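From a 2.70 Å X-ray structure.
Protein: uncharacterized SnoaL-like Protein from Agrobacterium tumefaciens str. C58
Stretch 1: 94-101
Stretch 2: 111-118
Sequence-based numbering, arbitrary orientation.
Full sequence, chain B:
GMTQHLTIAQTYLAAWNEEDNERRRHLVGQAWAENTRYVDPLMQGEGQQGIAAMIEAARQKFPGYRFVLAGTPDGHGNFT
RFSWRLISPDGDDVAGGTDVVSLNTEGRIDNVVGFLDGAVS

Stretch 1 94-101: VAGGTDVV
Stretch 2, residues 111-118: NVVGFLDG

Antiparallel pairing of two neighbouring β-strands, residues 94-101 and 111-117, with Gly-118 leaving the second strand as loop. The N-to-C directions make an angle of 149°, the axes approach to 4.2 Å, and 544 Å² is buried, both sides summed. Residue numbers in register sum to 213: Gly-96 faces Asp-117, Gly-97 Leu-116, Thr-98 Phe-115, Asp-99 Gly-114, Val-100 Val-113 and Val-101 Val-112. CA-CA distances alternate, wide at the hydrogen-bonded pair Thr-98 and Phe-115 (5.3 Å) and narrow at the non-hydrogen-bonded pair Asp-99 and Gly-114 (4.3 Å).

Asp-117, Thr-98 and Val-100 cover the most surface, and their side chains share one face of the sheet with Val-113 and Phe-115. Asp-117 (phi/psi -127/147, chi1 -53°, m; chi2 -41°) is joined to Gly-96 by two backbone bonds, Asp-117 N to Gly-96 O at 2.8 Å, nearly straight at 170°, and Gly-96 N to Asp-117 O at 3.1 Å, more bent at 137°. Gly-96 is almost fully extended (-164/-180). The carboxylate of Asp-117 reaches diagonally along this face and accepts a hydrogen bond from Thr-98, OG1 to OD2, at 2.7 Å; the same OD2 lies 3.0 Å from Gly-97 C, so it packs close against the neighbouring peptide.

Thr-98 (-140/140, chi1 -63°, m) thus ties two residues of the partner strand. Its backbone pairs with Phe-115 (-136/157, chi1 -59°, m; chi2 88°): Thr-98 N to Phe-115 O is 3.0 Å, and Phe-115 N to Thr-98 O 2.8 Å. Thr-98 O lies at the ring edge of Phe-115, near its plane, and also receives a CA-H...O contact from Gly-114 CA at 3.4 Å.

Val-100 (-118/120, chi1 179°, t) repeats the pattern with Val-113 (-125/115, chi1 176°, t), Val-100 N to Val-113 O at 3.1 Å and Val-113 N to Val-100 O at 3.0 Å. Val-112 CA adds a CA-H...O contact to Val-100 O at 3.4 Å.

On the other face, Val-101 (-113/141) and Val-112 (-136/131), both t, meet through their CG2 atoms at 3.8 Å. Asp-99 (-131/152, chi1 -59°, m; chi2 -78°) brings OD1 to 3.2 Å from Gly-114 CA; an ideal CB on Gly-114 (-105/155) would clash with that oxygen. Gly-97 (-147/177) is similarly tight, its CA 3.1 Å from Phe-115 O.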

# COMPACT_ATOMS: atom_id res chain seq x y z
N VAL B 94 16.49 -6.89 12.43
CA VAL B 94 17.40 -6.31 11.47
C VAL B 94 16.71 -5.34 10.51
O VAL B 94 17.35 -4.46 9.98
CB VAL B 94 18.08 -7.46 10.68
CG1 VAL B 94 18.68 -8.49 11.68
CG2 VAL B 94 17.11 -8.16 9.74
N ALA B 95 15.41 -5.47 10.32
CA ALA B 95 14.68 -4.62 9.39
C ALA B 95 13.20 -5.00 9.36
O ALA B 95 12.72 -5.80 10.18
CB ALA B 95 15.27 -4.72 8.00
N GLY B 96 12.47 -4.43 8.40
CA GLY B 96 11.08 -4.80 8.23
C GLY B 96 10.49 -4.39 6.90
O GLY B 96 11.18 -3.79 6.05
N GLY B 97 9.20 -4.71 6.74
CA GLY B 97 8.43 -4.27 5.57
C GLY B 97 6.97 -4.01 5.87
O GLY B 97 6.51 -4.17 7.01
N THR B 98 6.26 -3.54 4.83
CA THR B 98 4.83 -3.30 4.88
C THR B 98 4.26 -3.76 3.54
O THR B 98 4.87 -3.53 2.51
CB THR B 98 4.51 -1.82 5.12
OG1 THR B 98 5.02 -1.47 6.41
CG2 THR B 98 3.01 -1.55 5.08
N ASP B 99 3.10 -4.41 3.56
CA ASP B 99 2.50 -4.89 2.33
C ASP B 99 1.03 -4.51 2.19
O ASP B 99 0.30 -4.36 3.19
CB ASP B 99 2.53 -6.42 2.26
CG ASP B 99 3.93 -6.99 2.33
OD1 ASP B 99 4.66 -6.96 1.31
OD2 ASP B 99 4.25 -7.53 3.41
N VAL B 100 0.60 -4.39 0.93
CA VAL B 100 -0.80 -4.20 0.60
C VAL B 100 -1.15 -5.42 -0.23
O VAL B 100 -0.53 -5.65 -1.26
CB VAL B 100 -1.05 -2.89 -0.13
CG1 VAL B 100 -2.55 -2.75 -0.48
CG2 VAL B 100 -0.61 -1.75 0.76
N VAL B 101 -2.12 -6.20 0.24
CA VAL B 101 -2.56 -7.43 -0.41
C VAL B 101 -4.00 -7.29 -0.94
O VAL B 101 -4.83 -6.69 -0.29
CB VAL B 101 -2.48 -8.60 0.61
CG1 VAL B 101 -3.00 -9.89 0.01
CG2 VAL B 101 -1.07 -8.76 1.08
N ASN B 111 -2.88 -9.91 -5.86
CA ASN B 111 -1.95 -8.81 -6.03
C ASN B 111 -1.28 -8.39 -4.72
O ASN B 111 -1.96 -8.21 -3.72
CB ASN B 111 -2.70 -7.61 -6.63
CG ASN B 111 -1.78 -6.70 -7.44
OD1 ASN B 111 -0.85 -7.18 -8.11
ND2 ASN B 111 -2.04 -5.39 -7.41
N VAL B 112 0.04 -8.26 -4.72
CA VAL B 112 0.74 -7.80 -3.52
C VAL B 112 1.82 -6.78 -3.86
O VAL B 112 2.61 -6.99 -4.77
CB VAL B 112 1.41 -8.94 -2.76
CG1 VAL B 112 2.26 -8.36 -1.62
CG2 VAL B 112 0.34 -9.92 -2.22
N VAL B 113 1.83 -5.68 -3.14
CA VAL B 113 2.83 -4.67 -3.34
C VAL B 113 3.50 -4.42 -1.99
O VAL B 113 2.87 -3.95 -1.07
CB VAL B 113 2.23 -3.35 -3.93
CG1 VAL B 113 3.29 -2.27 -4.04
CG2 VAL B 113 1.59 -3.60 -5.30
N GLY B 114 4.80 -4.73 -1.89
CA GLY B 114 5.56 -4.56 -0.66
C GLY B 114 6.52 -3.39 -0.65
O GLY B 114 6.97 -2.94 -1.71
N PHE B 115 6.82 -2.89 0.56
CA PHE B 115 7.75 -1.78 0.77
C PHE B 115 8.69 -2.11 1.95
O PHE B 115 8.36 -2.92 2.79
CB PHE B 115 6.99 -0.49 1.06
CG PHE B 115 6.05 -0.08 -0.04
CD1 PHE B 115 4.74 -0.55 -0.07
CD2 PHE B 115 6.47 0.80 -1.03
CE1 PHE B 115 3.87 -0.17 -1.09
CE2 PHE B 115 5.61 1.20 -2.04
CZ PHE B 115 4.29 0.71 -2.07
N LEU B 116 9.87 -1.50 2.02
CA LEU B 116 10.81 -1.75 3.11
C LEU B 116 10.76 -0.64 4.15
O LEU B 116 10.54 0.52 3.80
CB LEU B 116 12.23 -1.91 2.58
CG LEU B 116 12.45 -3.26 1.88
CD1 LEU B 116 13.78 -3.20 1.07
CD2 LEU B 116 12.40 -4.55 2.85
N ASP B 117 10.97 -1.03 5.41
CA ASP B 117 10.98 -0.15 6.56
C ASP B 117 12.27 -0.34 7.37
O ASP B 117 12.77 -1.44 7.46
CB ASP B 117 9.80 -0.48 7.50
CG ASP B 117 8.47 -0.50 6.79
OD1 ASP B 117 8.27 0.40 5.95
OD2 ASP B 117 7.62 -1.38 7.07
N GLY B 118 12.77 0.73 7.99
CA GLY B 118 13.89 0.64 8.93
C GLY B 118 13.27 0.45 10.33
O GLY B 118 12.43 -0.43 10.51